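Local coordinates for protein cysteine hydrolase (Vibrio cholerae, PDB 6V98) that is a type VI secretion system effector, probably a cysteine hydrolase related to papain-like peptidases, that Vibrio cholerae delivers in attacks on other cells, at residues Phe155-Ala160 with Leu165-Lys170. Sequence-based numbering, arbitrary orientation.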
ATOM      1  N   PHE A 155       5.981   5.682  -3.875  1.00 20.60           N
ATOM      2  CA  PHE A 155       5.480   6.116  -2.570  1.00 22.96           C
ATOM      3  C   PHE A 155       5.636   5.009  -1.530  1.00 19.34           C
ATOM      4  O   PHE A 155       6.153   5.228  -0.426  1.00 20.78           O
ATOM      5  CB  PHE A 155       4.002   6.501  -2.716  1.00 20.71           C
ATOM      6  CG  PHE A 155       3.322   6.915  -1.438  1.00 24.51           C
ATOM      7  CD1 PHE A 155       3.720   8.062  -0.766  1.00 21.64           C
ATOM      8  CD2 PHE A 155       2.232   6.206  -0.955  1.00 21.77           C
ATOM      9  CE1 PHE A 155       3.078   8.482   0.390  1.00 25.12           C
ATOM     10  CE2 PHE A 155       1.571   6.612   0.203  1.00 23.65           C
ATOM     11  CZ  PHE A 155       1.994   7.758   0.880  1.00 21.86           C
ATOM     12  N   VAL A 156       5.163   3.808  -1.871  1.00 19.05           N
ATOM     13  CA  VAL A 156       5.186   2.693  -0.924  1.00 18.50           C
ATOM     14  C   VAL A 156       6.614   2.200  -0.702  1.00 19.82           C
ATOM     15  O   VAL A 156       7.000   1.845   0.424  1.00 19.87           O
ATOM     16  CB  VAL A 156       4.262   1.567  -1.432  1.00 18.01           C
ATOM     17  CG1 VAL A 156       4.265   0.381  -0.467  1.00 20.85           C
ATOM     18  CG2 VAL A 156       2.835   2.085  -1.588  1.00 21.27           C
ATOM     19  N   ILE A 157       7.421   2.163  -1.766  1.00 19.76           N
ATOM     20  CA  ILE A 157       8.817   1.761  -1.605  1.00 22.97           C
ATOM     21  C   ILE A 157       9.520   2.721  -0.669  1.00 23.27           C
ATOM     22  O   ILE A 157      10.264   2.306   0.232  1.00 21.78           O
ATOM     23  CB  ILE A 157       9.536   1.703  -2.964  1.00 21.60           C
ATOM     24  CG1 ILE A 157       8.870   0.675  -3.883  1.00 18.64           C
ATOM     25  CG2 ILE A 157      11.040   1.392  -2.746  1.00 25.05           C
ATOM     26  CD1 ILE A 157       9.296   0.801  -5.322  1.00 21.87           C
ATOM     27  N   ASP A 158       9.289   4.025  -0.863  1.00 23.65           N
ATOM     28  CA  ASP A 158       9.915   5.036  -0.020  1.00 22.83           C
ATOM     29  C   ASP A 158       9.490   4.881   1.434  1.00 24.25           C
ATOM     30  O   ASP A 158      10.306   5.062   2.347  1.00 24.39           O
ATOM     31  CB  ASP A 158       9.574   6.439  -0.538  1.00 23.01           C
ATOM     32  CG  ASP A 158      10.272   6.773  -1.866  1.00 29.54           C
ATOM     33  OD1 ASP A 158      11.142   6.000  -2.324  1.00 32.45           O
ATOM     34  OD2 ASP A 158       9.934   7.810  -2.458  1.00 31.43           O
ATOM     35  N   LEU A 159       8.223   4.525   1.674  1.00 21.34           N
ATOM     36  CA  LEU A 159       7.780   4.261   3.044  1.00 22.38           C
ATOM     37  C   LEU A 159       8.535   3.083   3.643  1.00 22.13           C
ATOM     38  O   LEU A 159       9.021   3.146   4.781  1.00 22.69           O
ATOM     39  CB  LEU A 159       6.274   3.979   3.071  1.00 21.43           C
ATOM     40  CG  LEU A 159       5.691   3.495   4.404  1.00 23.37           C
ATOM     41  CD1 LEU A 159       5.815   4.533   5.496  1.00 25.89           C
ATOM     42  CD2 LEU A 159       4.239   3.095   4.204  1.00 21.91           C
ATOM     43  N   ALA A 160       8.603   1.977   2.903  1.00 23.50           N
ATOM     44  CA  ALA A 160       9.252   0.784   3.433  1.00 24.24           C
ATOM     45  C   ALA A 160      10.729   1.043   3.664  1.00 24.59           C
ATOM     46  O   ALA A 160      11.279   0.661   4.706  1.00 24.70           O
ATOM     47  CB  ALA A 160       9.036  -0.394   2.481  1.00 25.28           C
ATOM     48  N   LEU A 165      12.984  -1.290   6.364  1.00 25.80           N
ATOM     49  CA  LEU A 165      12.571  -2.628   5.963  1.00 26.66           C
ATOM     50  C   LEU A 165      13.309  -3.148   4.734  1.00 30.62           C
ATOM     51  O   LEU A 165      13.070  -4.289   4.323  1.00 29.40           O
ATOM     52  CB  LEU A 165      11.064  -2.653   5.716  1.00 28.68           C
ATOM     53  CG  LEU A 165      10.194  -2.294   6.924  1.00 30.86           C
ATOM     54  CD1 LEU A 165       8.723  -2.213   6.510  1.00 26.84           C
ATOM     55  CD2 LEU A 165      10.391  -3.301   8.059  1.00 35.99           C
ATOM     56  N   ASP A 166      14.199  -2.354   4.151  1.00 29.48           N
ATOM     57  CA  ASP A 166      15.036  -2.781   3.035  1.00 29.51           C
ATOM     58  C   ASP A 166      14.216  -3.420   1.908  1.00 27.89           C
ATOM     59  O   ASP A 166      14.392  -4.604   1.602  1.00 30.48           O
ATOM     60  CB  ASP A 166      16.127  -3.727   3.508  1.00 35.80           C
ATOM     61  CG  ASP A 166      17.159  -4.012   2.428  1.00 47.39           C
ATOM     62  OD1 ASP A 166      17.365  -3.147   1.547  1.00 49.96           O
ATOM     63  OD2 ASP A 166      17.755  -5.108   2.447  1.00 53.31           O
ATOM     64  N   PRO A 167      13.321  -2.670   1.278  1.00 22.75           N
ATOM     65  CA  PRO A 167      12.548  -3.216   0.157  1.00 23.68           C
ATOM     66  C   PRO A 167      13.449  -3.536  -1.026  1.00 25.94           C
ATOM     67  O   PRO A 167      14.631  -3.179  -1.073  1.00 25.08           O
ATOM     68  CB  PRO A 167      11.579  -2.091  -0.185  1.00 24.45           C
ATOM     69  CG  PRO A 167      12.336  -0.836   0.213  1.00 21.44           C
ATOM     70  CD  PRO A 167      13.082  -1.227   1.465  1.00 25.79           C
ATOM     71  N   ALA A 168      12.855  -4.212  -2.005  1.00 24.88           N
ATOM     72  CA  ALA A 168      13.586  -4.582  -3.210  1.00 25.81           C
ATOM     73  C   ALA A 168      14.096  -3.343  -3.935  1.00 24.49           C
ATOM     74  O   ALA A 168      13.493  -2.264  -3.890  1.00 22.76           O
ATOM     75  CB  ALA A 168      12.695  -5.417  -4.147  1.00 26.08           C
ATOM     76  N   TRP A 169      15.229  -3.512  -4.613  1.00 23.59           N
ATOM     77  CA  TRP A 169      15.867  -2.400  -5.305  1.00 29.41           C
ATOM     78  C   TRP A 169      14.891  -1.691  -6.238  1.00 25.16           C
ATOM     79  O   TRP A 169      14.119  -2.331  -6.955  1.00 25.25           O
ATOM     80  CB  TRP A 169      17.067  -2.910  -6.096  1.00 24.80           C
ATOM     81  CG  TRP A 169      17.664  -1.877  -6.988  1.00 28.60           C
ATOM     82  CD1 TRP A 169      18.400  -0.794  -6.607  1.00 26.94           C
ATOM     83  CD2 TRP A 169      17.572  -1.822  -8.414  1.00 28.35           C
ATOM     84  NE1 TRP A 169      18.786  -0.069  -7.713  1.00 27.95           N
ATOM     85  CE2 TRP A 169      18.295  -0.682  -8.835  1.00 23.62           C
ATOM     86  CE3 TRP A 169      16.958  -2.630  -9.378  1.00 27.50           C
ATOM     87  CZ2 TRP A 169      18.416  -0.334 -10.170  1.00 23.14           C
ATOM     88  CZ3 TRP A 169      17.088  -2.287 -10.708  1.00 28.44           C
ATOM     89  CH2 TRP A 169      17.813  -1.146 -11.093  1.00 25.95           C
ATOM     90  N   LYS A 170      14.943  -0.355  -6.224  1.00 24.41           N
ATOM     91  CA  LYS A 170      14.047   0.480  -7.018  1.00 21.60           C
ATOM     92  C   LYS A 170      14.713   0.855  -8.335  1.00 26.38           C
ATOM     93  O   LYS A 170      15.685   1.631  -8.326  1.00 26.31           O
ATOM     94  CB  LYS A 170      13.679   1.741  -6.238  1.00 25.98           C
ATOM     95  CG  LYS A 170      12.471   2.480  -6.786  1.00 26.57           C
ATOM     96  CD  LYS A 170      12.518   3.987  -6.561  1.00 39.11           C
ATOM     97  CE  LYS A 170      13.274   4.409  -5.306  1.00 44.71           C
ATOM     98  NZ  LYS A 170      12.968   5.832  -4.912  1.00 39.27           N
TER
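K170 reaches back from the loop to helix 154-162 and meets I157 and D158 on it. Its CB leaves the backbone on the helix side, and CG lies 3.9 Å from CD1 of I157, an apolar touch. From there the chain bends at chi2 and again at chi3 (-30°), a turn that brings CE to 4.0 Å from OD1 of D158. At the end NZ makes a salt bridge to D158 OD1 at 3.2 Å, approaching the syn lone pair of that oxygen, on the side of OD2; the two side chains meet at about a right angle.

Earlier in the loop, P167 packs its ring against the helix. Its CG sits 3.9 Å from I157 CG2, which chi1 of -61° places anti to the backbone N, and 4.0 Å from A160 CB. The loop's return is pinned by its backbone: L165 N donates to A160 O at 3.1 Å (N-H...O 160°).

The segment thus folds back on helix 154-162 just after its C-terminal end, before the chain enters helix 176-184. Y179 of that next helix touches both I157 and P167, while L159 and L165 rest on L7 of strand 5-12, and helix 123-134 packs against F155 and L159.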